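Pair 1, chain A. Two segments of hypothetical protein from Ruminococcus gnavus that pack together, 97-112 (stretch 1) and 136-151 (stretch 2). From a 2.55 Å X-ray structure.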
# COMPACT_ATOMS: atom_id res chain seq x y z
N GLU A 97 9.88 17.04 2.32
CA GLU A 97 10.70 16.76 1.11
C GLU A 97 10.92 15.26 0.92
O GLU A 97 10.74 14.76 -0.19
CB GLU A 97 12.07 17.44 1.15
CG GLU A 97 12.05 18.95 1.29
CD GLU A 97 13.43 19.57 1.50
OE1 GLU A 97 14.45 18.96 1.11
OE2 GLU A 97 13.51 20.67 2.07
N ASN A 98 11.35 14.58 1.98
CA ASN A 98 11.58 13.12 1.98
C ASN A 98 10.46 12.39 2.71
O ASN A 98 10.10 12.75 3.83
CB ASN A 98 12.89 12.73 2.66
CG ASN A 98 14.04 12.71 1.72
OD1 ASN A 98 14.61 11.64 1.47
ND2 ASN A 98 14.35 13.87 1.12
N TYR A 99 9.98 11.32 2.08
CA TYR A 99 8.87 10.55 2.60
C TYR A 99 8.66 9.29 1.77
O TYR A 99 9.17 9.17 0.66
CB TYR A 99 7.56 11.38 2.55
CG TYR A 99 7.31 12.00 1.19
CD1 TYR A 99 6.72 11.26 0.16
CD2 TYR A 99 7.71 13.30 0.92
CE1 TYR A 99 6.53 11.82 -1.11
CE2 TYR A 99 7.51 13.87 -0.35
CZ TYR A 99 6.91 13.12 -1.36
OH TYR A 99 6.72 13.67 -2.59
N TYR A 100 7.87 8.37 2.31
CA TYR A 100 7.49 7.16 1.60
C TYR A 100 6.00 6.96 1.87
O TYR A 100 5.59 6.86 3.04
CB TYR A 100 8.30 5.96 2.05
CG TYR A 100 8.10 4.75 1.16
CD1 TYR A 100 6.99 3.91 1.34
CD2 TYR A 100 9.01 4.45 0.14
CE1 TYR A 100 6.80 2.79 0.52
CE2 TYR A 100 8.83 3.33 -0.67
CZ TYR A 100 7.72 2.51 -0.47
OH TYR A 100 7.52 1.41 -1.27
N ILE A 101 5.20 6.90 0.80
CA ILE A 101 3.76 6.71 0.90
C ILE A 101 3.48 5.29 0.44
O ILE A 101 3.70 4.96 -0.73
CB ILE A 101 3.00 7.71 0.02
CG1 ILE A 101 3.39 9.16 0.39
CG2 ILE A 101 1.50 7.48 0.14
CD1 ILE A 101 2.87 10.21 -0.58
N GLN A 102 2.98 4.47 1.35
CA GLN A 102 2.66 3.06 1.07
C GLN A 102 1.14 2.83 1.06
O GLN A 102 0.49 2.90 2.11
CB GLN A 102 3.31 2.18 2.11
CG GLN A 102 3.27 0.70 1.78
CD GLN A 102 3.65 -0.13 2.98
OE1 GLN A 102 2.91 -0.20 3.95
NE2 GLN A 102 4.78 -0.79 2.89
N GLY A 103 0.59 2.53 -0.10
CA GLY A 103 -0.84 2.24 -0.25
C GLY A 103 -1.09 0.79 0.08
O GLY A 103 -0.34 -0.07 -0.36
N ASP A 104 -2.15 0.52 0.85
CA ASP A 104 -2.53 -0.82 1.31
C ASP A 104 -3.99 -1.09 0.94
O ASP A 104 -4.89 -0.87 1.75
CB ASP A 104 -2.27 -0.91 2.83
CG ASP A 104 -2.58 -2.29 3.43
OD1 ASP A 104 -2.65 -3.32 2.72
OD2 ASP A 104 -2.73 -2.32 4.65
N ILE A 105 -4.19 -1.52 -0.30
CA ILE A 105 -5.50 -1.83 -0.87
C ILE A 105 -5.54 -3.33 -1.14
O ILE A 105 -4.68 -3.83 -1.81
CB ILE A 105 -5.73 -1.05 -2.17
CG1 ILE A 105 -5.86 0.45 -1.85
CG2 ILE A 105 -7.01 -1.51 -2.89
CD1 ILE A 105 -5.83 1.38 -3.04
N ILE A 106 -6.53 -4.02 -0.59
CA ILE A 106 -6.72 -5.47 -0.74
C ILE A 106 -8.03 -5.76 -1.46
O ILE A 106 -9.10 -5.49 -0.92
CB ILE A 106 -6.73 -6.17 0.63
CG1 ILE A 106 -5.35 -6.01 1.33
CG2 ILE A 106 -7.12 -7.64 0.47
CD1 ILE A 106 -4.17 -6.70 0.66
N ILE A 107 -7.94 -6.35 -2.65
CA ILE A 107 -9.08 -6.75 -3.47
C ILE A 107 -9.52 -8.14 -3.02
O ILE A 107 -8.70 -9.06 -3.08
CB ILE A 107 -8.70 -6.86 -4.95
CG1 ILE A 107 -8.21 -5.52 -5.49
CG2 ILE A 107 -9.86 -7.36 -5.80
CD1 ILE A 107 -9.20 -4.37 -5.35
N PRO A 108 -10.77 -8.31 -2.55
CA PRO A 108 -11.24 -9.64 -2.09
C PRO A 108 -11.48 -10.65 -3.23
O PRO A 108 -11.68 -10.25 -4.40
CB PRO A 108 -12.54 -9.30 -1.36
CG PRO A 108 -13.05 -8.06 -2.04
CD PRO A 108 -11.84 -7.30 -2.51
N GLU A 109 -11.47 -11.94 -2.87
CA GLU A 109 -11.64 -13.07 -3.81
C GLU A 109 -12.72 -12.82 -4.86
O GLU A 109 -12.47 -13.00 -6.05
CB GLU A 109 -11.93 -14.38 -3.05
CG GLU A 109 -11.91 -15.64 -3.93
CD GLU A 109 -12.15 -16.93 -3.15
OE1 GLU A 109 -12.91 -16.93 -2.16
OE2 GLU A 109 -11.59 -17.96 -3.57
N GLU A 110 -13.88 -12.33 -4.40
CA GLU A 110 -15.05 -12.04 -5.25
C GLU A 110 -14.72 -11.16 -6.46
O GLU A 110 -15.28 -11.39 -7.52
CB GLU A 110 -16.21 -11.36 -4.48
CG GLU A 110 -16.79 -12.10 -3.27
CD GLU A 110 -16.12 -11.75 -1.94
OE1 GLU A 110 -16.00 -10.55 -1.64
OE2 GLU A 110 -15.72 -12.69 -1.19
N TRP A 111 -13.83 -10.18 -6.31
CA TRP A 111 -13.47 -9.24 -7.39
C TRP A 111 -12.22 -9.54 -8.18
O TRP A 111 -11.95 -8.87 -9.18
CB TRP A 111 -13.36 -7.81 -6.85
CG TRP A 111 -14.56 -7.33 -6.07
CD1 TRP A 111 -15.85 -7.86 -6.07
CD2 TRP A 111 -14.65 -6.15 -5.22
NE1 TRP A 111 -16.67 -7.16 -5.25
CE2 TRP A 111 -16.02 -6.11 -4.72
CE3 TRP A 111 -13.75 -5.16 -4.82
CZ2 TRP A 111 -16.46 -5.12 -3.85
CZ3 TRP A 111 -14.22 -4.16 -3.95
CH2 TRP A 111 -15.54 -4.15 -3.48
N GLN A 112 -11.48 -10.58 -7.79
CA GLN A 112 -10.23 -10.93 -8.47
C GLN A 112 -10.39 -11.29 -9.94
O GLN A 112 -9.48 -11.05 -10.73
CB GLN A 112 -9.49 -12.02 -7.72
CG GLN A 112 -8.94 -11.45 -6.42
CD GLN A 112 -8.38 -12.47 -5.48
OE1 GLN A 112 -8.20 -13.64 -5.82
NE2 GLN A 112 -8.16 -12.04 -4.27
N TYR A 136 -20.50 -1.87 2.89
CA TYR A 136 -19.39 -1.11 2.34
C TYR A 136 -18.07 -1.81 2.66
O TYR A 136 -18.01 -2.70 3.51
CB TYR A 136 -19.39 0.36 2.80
CG TYR A 136 -19.41 0.54 4.31
CD1 TYR A 136 -18.22 0.53 5.05
CD2 TYR A 136 -20.60 0.69 5.01
CE1 TYR A 136 -18.23 0.68 6.45
CE2 TYR A 136 -20.61 0.83 6.40
CZ TYR A 136 -19.43 0.82 7.12
OH TYR A 136 -19.42 0.97 8.48
N LYS A 137 -17.05 -1.44 1.92
CA LYS A 137 -15.72 -1.95 2.06
C LYS A 137 -14.78 -0.76 2.27
O LYS A 137 -14.91 0.26 1.59
CB LYS A 137 -15.32 -2.74 0.82
CG LYS A 137 -13.84 -3.15 0.80
CD LYS A 137 -13.40 -3.84 -0.49
CE LYS A 137 -11.87 -3.89 -0.60
NZ LYS A 137 -11.21 -4.61 0.53
N THR A 138 -13.85 -0.92 3.20
CA THR A 138 -12.81 0.04 3.42
C THR A 138 -11.95 0.05 2.14
O THR A 138 -11.40 -0.98 1.76
CB THR A 138 -11.90 -0.34 4.61
OG1 THR A 138 -12.67 -0.32 5.81
CG2 THR A 138 -10.78 0.64 4.75
N LEU A 139 -11.86 1.22 1.51
CA LEU A 139 -11.12 1.40 0.26
C LEU A 139 -9.69 0.94 0.44
O LEU A 139 -9.15 0.19 -0.39
CB LEU A 139 -11.12 2.88 -0.17
CG LEU A 139 -12.48 3.45 -0.56
CD1 LEU A 139 -12.29 4.94 -0.84
CD2 LEU A 139 -13.12 2.77 -1.76
N GLY A 140 -9.11 1.37 1.54
CA GLY A 140 -7.78 0.93 1.93
C GLY A 140 -7.20 1.78 3.04
O GLY A 140 -7.90 2.61 3.65
N SER A 141 -5.91 1.56 3.27
CA SER A 141 -5.15 2.29 4.26
C SER A 141 -3.91 2.86 3.60
O SER A 141 -3.42 2.30 2.63
CB SER A 141 -4.77 1.36 5.39
OG SER A 141 -5.95 0.82 5.94
N ALA A 142 -3.46 4.00 4.08
CA ALA A 142 -2.21 4.61 3.61
C ALA A 142 -1.26 4.68 4.78
O ALA A 142 -1.66 5.18 5.84
CB ALA A 142 -2.47 5.99 3.07
N TRP A 143 -0.05 4.14 4.60
CA TRP A 143 1.01 4.16 5.61
C TRP A 143 2.03 5.12 5.08
O TRP A 143 2.81 4.77 4.20
CB TRP A 143 1.59 2.76 5.84
CG TRP A 143 0.51 1.79 6.22
CD1 TRP A 143 -0.27 1.00 5.38
CD2 TRP A 143 0.02 1.51 7.55
NE1 TRP A 143 -1.17 0.27 6.09
CE2 TRP A 143 -1.04 0.52 7.40
CE3 TRP A 143 0.35 1.94 8.81
CZ2 TRP A 143 -1.74 0.00 8.50
CZ3 TRP A 143 -0.34 1.43 9.91
CH2 TRP A 143 -1.37 0.48 9.75
N VAL A 144 2.01 6.34 5.61
CA VAL A 144 2.91 7.41 5.22
C VAL A 144 4.03 7.53 6.26
O VAL A 144 3.77 7.65 7.46
CB VAL A 144 2.18 8.74 5.12
CG1 VAL A 144 3.15 9.83 4.70
CG2 VAL A 144 1.04 8.63 4.11
N TYR A 145 5.27 7.52 5.78
CA TYR A 145 6.49 7.65 6.59
C TYR A 145 7.22 8.92 6.15
O TYR A 145 7.67 8.98 5.02
CB TYR A 145 7.35 6.38 6.40
CG TYR A 145 6.63 5.13 6.86
CD1 TYR A 145 6.60 4.79 8.21
CD2 TYR A 145 5.94 4.32 5.96
CE1 TYR A 145 5.91 3.66 8.65
CE2 TYR A 145 5.25 3.20 6.38
CZ TYR A 145 5.24 2.87 7.74
OH TYR A 145 4.57 1.76 8.19
N ILE A 146 7.29 9.93 7.03
CA ILE A 146 7.91 11.23 6.74
C ILE A 146 9.23 11.42 7.47
O ILE A 146 9.34 11.05 8.64
CB ILE A 146 6.98 12.40 7.16
CG1 ILE A 146 5.65 12.35 6.40
CG2 ILE A 146 7.65 13.75 6.90
CD1 ILE A 146 4.65 13.40 6.84
N ASP A 147 10.21 12.02 6.78
CA ASP A 147 11.50 12.40 7.36
C ASP A 147 11.18 13.74 8.01
O ASP A 147 11.01 14.75 7.31
CB ASP A 147 12.58 12.53 6.27
CG ASP A 147 13.95 12.90 6.81
OD1 ASP A 147 14.05 13.41 7.95
OD2 ASP A 147 14.93 12.69 6.06
N ALA A 148 11.04 13.72 9.33
CA ALA A 148 10.65 14.91 10.11
C ALA A 148 11.66 16.04 10.03
O ALA A 148 11.29 17.17 10.25
CB ALA A 148 10.36 14.53 11.56
N SER A 149 12.91 15.75 9.72
CA SER A 149 13.93 16.80 9.53
C SER A 149 13.67 17.68 8.29
O SER A 149 14.10 18.83 8.26
CB SER A 149 15.33 16.18 9.42
OG SER A 149 15.46 15.40 8.25
N THR A 150 12.95 17.13 7.31
CA THR A 150 12.68 17.78 6.03
C THR A 150 11.26 18.35 5.89
O THR A 150 10.72 18.33 4.78
CB THR A 150 12.96 16.77 4.89
OG1 THR A 150 11.94 15.76 4.88
CG2 THR A 150 14.34 16.12 5.04
N MSE A 151 10.65 18.86 6.98
CA MSE A 151 9.30 19.49 6.89
C MSE A 151 9.43 20.81 6.13
O MSE A 151 10.44 21.50 6.25
CB MSE A 151 8.69 19.81 8.27
CG MSE A 151 8.50 18.66 9.21
SE MSE A 151 7.38 17.22 8.59
CE MSE A 151 5.66 18.13 8.44
O HOH W 1 3.71 0.21 6.41

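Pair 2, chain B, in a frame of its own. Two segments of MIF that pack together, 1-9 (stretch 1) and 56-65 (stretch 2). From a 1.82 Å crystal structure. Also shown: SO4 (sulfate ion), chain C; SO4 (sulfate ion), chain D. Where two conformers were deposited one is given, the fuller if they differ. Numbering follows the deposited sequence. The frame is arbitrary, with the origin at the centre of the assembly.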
# COMPACT_ATOMS: atom_id res chain seq x y z
N PRO B 1 -3.69 12.80 8.42
CA PRO B 1 -2.60 12.31 7.58
C PRO B 1 -2.30 10.85 7.88
O PRO B 1 -2.73 10.33 8.92
CB PRO B 1 -1.41 13.18 8.00
CG PRO B 1 -2.02 14.43 8.50
CD PRO B 1 -3.36 14.07 9.09
N LYS B 2 -1.58 10.19 6.98
CA LYS B 2 -1.24 8.79 7.14
C LYS B 2 0.22 8.58 6.74
O LYS B 2 0.70 9.18 5.78
CB LYS B 2 -2.20 7.96 6.29
CG LYS B 2 -2.11 6.47 6.43
CD LYS B 2 -3.29 5.80 5.73
CE LYS B 2 -3.32 6.11 4.22
NZ LYS B 2 -3.81 4.93 3.45
N CYS B 3 0.93 7.77 7.51
CA CYS B 3 2.31 7.41 7.18
C CYS B 3 2.52 5.93 7.45
O CYS B 3 2.40 5.47 8.59
CB CYS B 3 3.30 8.25 7.99
SG CYS B 3 5.02 7.68 7.86
N MET B 4 2.83 5.18 6.40
CA MET B 4 3.05 3.74 6.51
C MET B 4 4.43 3.36 6.01
O MET B 4 4.79 3.65 4.87
CB MET B 4 1.97 2.97 5.74
CG MET B 4 0.58 3.13 6.33
SD MET B 4 0.41 2.47 8.00
CE MET B 4 0.94 0.77 7.74
N ILE B 5 5.19 2.70 6.88
CA ILE B 5 6.58 2.31 6.63
C ILE B 5 6.65 0.81 6.32
O ILE B 5 6.19 -0.01 7.11
CB ILE B 5 7.45 2.62 7.87
CG1 ILE B 5 7.41 4.12 8.20
CG2 ILE B 5 8.90 2.10 7.69
CD1 ILE B 5 7.92 4.47 9.60
N PHE B 6 7.21 0.48 5.16
CA PHE B 6 7.38 -0.90 4.72
C PHE B 6 8.86 -1.22 4.67
O PHE B 6 9.63 -0.54 3.99
CB PHE B 6 6.79 -1.11 3.33
CG PHE B 6 5.30 -0.93 3.25
CD1 PHE B 6 4.76 0.34 3.02
CD2 PHE B 6 4.44 -2.02 3.37
CE1 PHE B 6 3.38 0.51 2.94
CE2 PHE B 6 3.06 -1.86 3.28
CZ PHE B 6 2.52 -0.59 3.07
N CYS B 7 9.27 -2.27 5.39
CA CYS B 7 10.69 -2.58 5.52
C CYS B 7 10.87 -4.06 5.88
O CYS B 7 10.05 -4.61 6.61
CB CYS B 7 11.30 -1.68 6.60
SG CYS B 7 13.06 -1.85 6.85
N PRO B 8 11.90 -4.72 5.32
CA PRO B 8 12.14 -6.13 5.66
C PRO B 8 12.68 -6.37 7.08
O PRO B 8 12.63 -7.51 7.57
CB PRO B 8 13.14 -6.61 4.60
CG PRO B 8 13.76 -5.40 4.04
CD PRO B 8 12.85 -4.22 4.30
N VAL B 9 13.17 -5.31 7.73
CA VAL B 9 13.79 -5.43 9.06
C VAL B 9 12.80 -5.98 10.10
O VAL B 9 11.67 -5.49 10.23
CB VAL B 9 14.42 -4.09 9.54
CG1 VAL B 9 14.81 -4.14 11.02
CG2 VAL B 9 15.63 -3.72 8.68
N PRO B 56 19.63 -3.83 3.19
CA PRO B 56 18.43 -3.23 3.77
C PRO B 56 18.04 -1.91 3.11
O PRO B 56 18.90 -1.08 2.77
CB PRO B 56 18.82 -3.01 5.23
CG PRO B 56 19.81 -4.11 5.50
CD PRO B 56 20.61 -4.19 4.23
N CYS B 57 16.74 -1.77 2.89
CA CYS B 57 16.14 -0.61 2.26
C CYS B 57 14.73 -0.49 2.83
O CYS B 57 14.28 -1.38 3.56
CB CYS B 57 16.10 -0.79 0.73
SG CYS B 57 15.03 -2.12 0.12
N ALA B 58 14.05 0.60 2.52
CA ALA B 58 12.68 0.78 2.98
C ALA B 58 11.92 1.67 2.03
O ALA B 58 12.52 2.44 1.26
CB ALA B 58 12.67 1.38 4.39
N PHE B 59 10.60 1.56 2.06
CA PHE B 59 9.80 2.59 1.44
C PHE B 59 8.66 3.00 2.34
O PHE B 59 8.10 2.18 3.09
CB PHE B 59 9.35 2.22 0.02
CG PHE B 59 8.15 1.35 -0.02
CD1 PHE B 59 8.26 -0.01 0.19
CD2 PHE B 59 6.90 1.89 -0.26
CE1 PHE B 59 7.14 -0.81 0.16
CE2 PHE B 59 5.78 1.10 -0.30
CZ PHE B 59 5.89 -0.26 -0.09
N ILE B 60 8.34 4.28 2.31
CA ILE B 60 7.26 4.76 3.16
C ILE B 60 6.28 5.57 2.32
O ILE B 60 6.67 6.33 1.43
CB ILE B 60 7.77 5.48 4.46
CG1 ILE B 60 7.77 7.00 4.33
CG2 ILE B 60 9.14 4.96 4.93
CD1 ILE B 60 6.48 7.63 4.74
N ARG B 61 5.00 5.38 2.62
CA ARG B 61 3.93 6.07 1.90
C ARG B 61 3.30 7.08 2.83
O ARG B 61 2.82 6.72 3.91
CB ARG B 61 2.85 5.07 1.45
CG ARG B 61 3.33 3.96 0.52
CD ARG B 61 2.13 3.26 -0.12
NE ARG B 61 1.45 4.15 -1.07
CZ ARG B 61 0.21 4.60 -0.92
NH1 ARG B 61 -0.53 4.22 0.12
NH2 ARG B 61 -0.30 5.41 -1.84
N VAL B 62 3.30 8.35 2.43
CA VAL B 62 2.61 9.38 3.22
C VAL B 62 1.53 10.12 2.42
O VAL B 62 1.76 10.56 1.30
CB VAL B 62 3.60 10.34 4.00
CG1 VAL B 62 5.01 10.28 3.44
CG2 VAL B 62 3.07 11.78 4.09
N ALA B 63 0.36 10.22 3.03
CA ALA B 63 -0.84 10.82 2.41
C ALA B 63 -1.42 11.88 3.32
O ALA B 63 -1.39 11.75 4.54
CB ALA B 63 -1.89 9.75 2.14
N SER B 64 -1.97 12.94 2.72
CA SER B 64 -2.60 13.99 3.49
C SER B 64 -3.66 14.67 2.64
O SER B 64 -3.58 14.66 1.41
CB SER B 64 -1.55 15.03 3.93
OG SER B 64 -2.14 16.01 4.77
N ILE B 65 -4.64 15.26 3.31
CA ILE B 65 -5.61 16.12 2.63
C ILE B 65 -4.98 17.50 2.57
O ILE B 65 -4.98 18.25 3.55
CB ILE B 65 -6.96 16.18 3.37
CG1 ILE B 65 -7.53 14.76 3.56
CG2 ILE B 65 -7.96 17.08 2.61
CD1 ILE B 65 -8.61 14.67 4.64
S SO4 C . -3.73 6.58 -0.23
O1 SO4 C . -4.43 7.31 0.84
O2 SO4 C . -3.22 5.35 0.34
O3 SO4 C . -4.69 6.32 -1.28
O4 SO4 C . -2.63 7.42 -0.70
S SO4 D . 2.69 5.60 -4.32
O1 SO4 D . 4.07 5.96 -4.66
O2 SO4 D . 2.73 4.46 -3.42
O3 SO4 D . 2.07 6.76 -3.70
O4 SO4 D . 2.00 5.24 -5.57

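What backbone arrangement do the two pairs share? Each is a pair of neighbouring antiparallel strands, with axes 4.7 Å apart at closest approach and N-to-C directions at 179° in pair 1 and 168° in pair 2. Fourteen central residues superpose with an RMSD of 0.6 Å, and the register matches: A:Tyr100–A:Tyr145, A:Gln102–A:Trp143 and A:Asp104–A:Ser141 fall on B:Lys2–B:Ala63, B:Met4–B:Arg61 and B:Phe6–B:Phe59. Each of these couples exchanges two backbone hydrogen bonds. At the middle one, A:Trp143 N lies 2.8 Å from A:Gln102 O, and B:Arg61 N lies 2.8 Å from B:Met4 O. Because the ladder uses only main-chain atoms, it leaves the side chains free to differ.

How is the face carrying A:Ile101 and A:Val144 filled, compared with its counterpart in pair 2? In pair 1 these two side chains meet directly, A:Ile101 CG2 lying 4.2 Å from A:Val144 CG2. The matching residues are B:Cys3 and B:Val62, but B:Cys3 makes its close side-chain contact diagonally, its SG 3.4 Å from B:Ile60 CD1. One step along, A:Gly103 and A:Ala142 offer a single methyl group between them, whereas B:Ile5 and B:Ile60 bring two branched chains together, B:Ile5 CG1 to B:Ile60 CG2 at 3.8 Å. Pair 2 thus places more apolar bulk at this step on an almost identical backbone.

What occupies the other face, where A:Gln102, A:Asp104, A:Ser141 and A:Trp143 point? Pair 1 uses polar groups around an indole. A:Trp143 NE1 gives a weak hydrogen bond to A:Asp104 OD2 at 3.3 Å, the carboxylate oxygen sitting at the ring edge, near its plane. A water donates to A:Gln102 OE1, 2.6 Å from the water oxygen, and also hydrogen-bonds A:Tyr145 OH, 2.5 Å away, so it links the strands. In pair 2 the positions of A:Asp104 and A:Ser141 hold B:Phe6 and B:Phe59. Their rings are nearly parallel, with planes at 5° and centroids 4.7 Å apart, but are slid so that they barely overlap; B:Phe6 CB approaches B:Phe59 CE1 to 3.2 Å. At the position of A:Trp143, B:Arg61 packs its aliphatic part against the aromatic neighbour, CG lying 4.2 Å from B:Phe6 CE1.

How do the outer steps of this second face differ? A:Tyr100 and A:Tyr145 place two aromatic side chains at one step, with A:Tyr100 CB 4.5 Å from A:Tyr145 CB. B:Lys2 and B:Ala63 replace them with a long chain beside a methyl, B:Lys2 CE lying 4.4 Å from B:Ala63 CB. The charged ends of B:Lys2 and B:Arg61 converge on one sulfate, probably from the crystallisation liquor: B:Lys2 NZ and B:Arg61 NH1 hydrogen-bond its O2 at 3.2 and 2.9 Å. An anion therefore joins the strands in pair 2, while a water does so in pair 1.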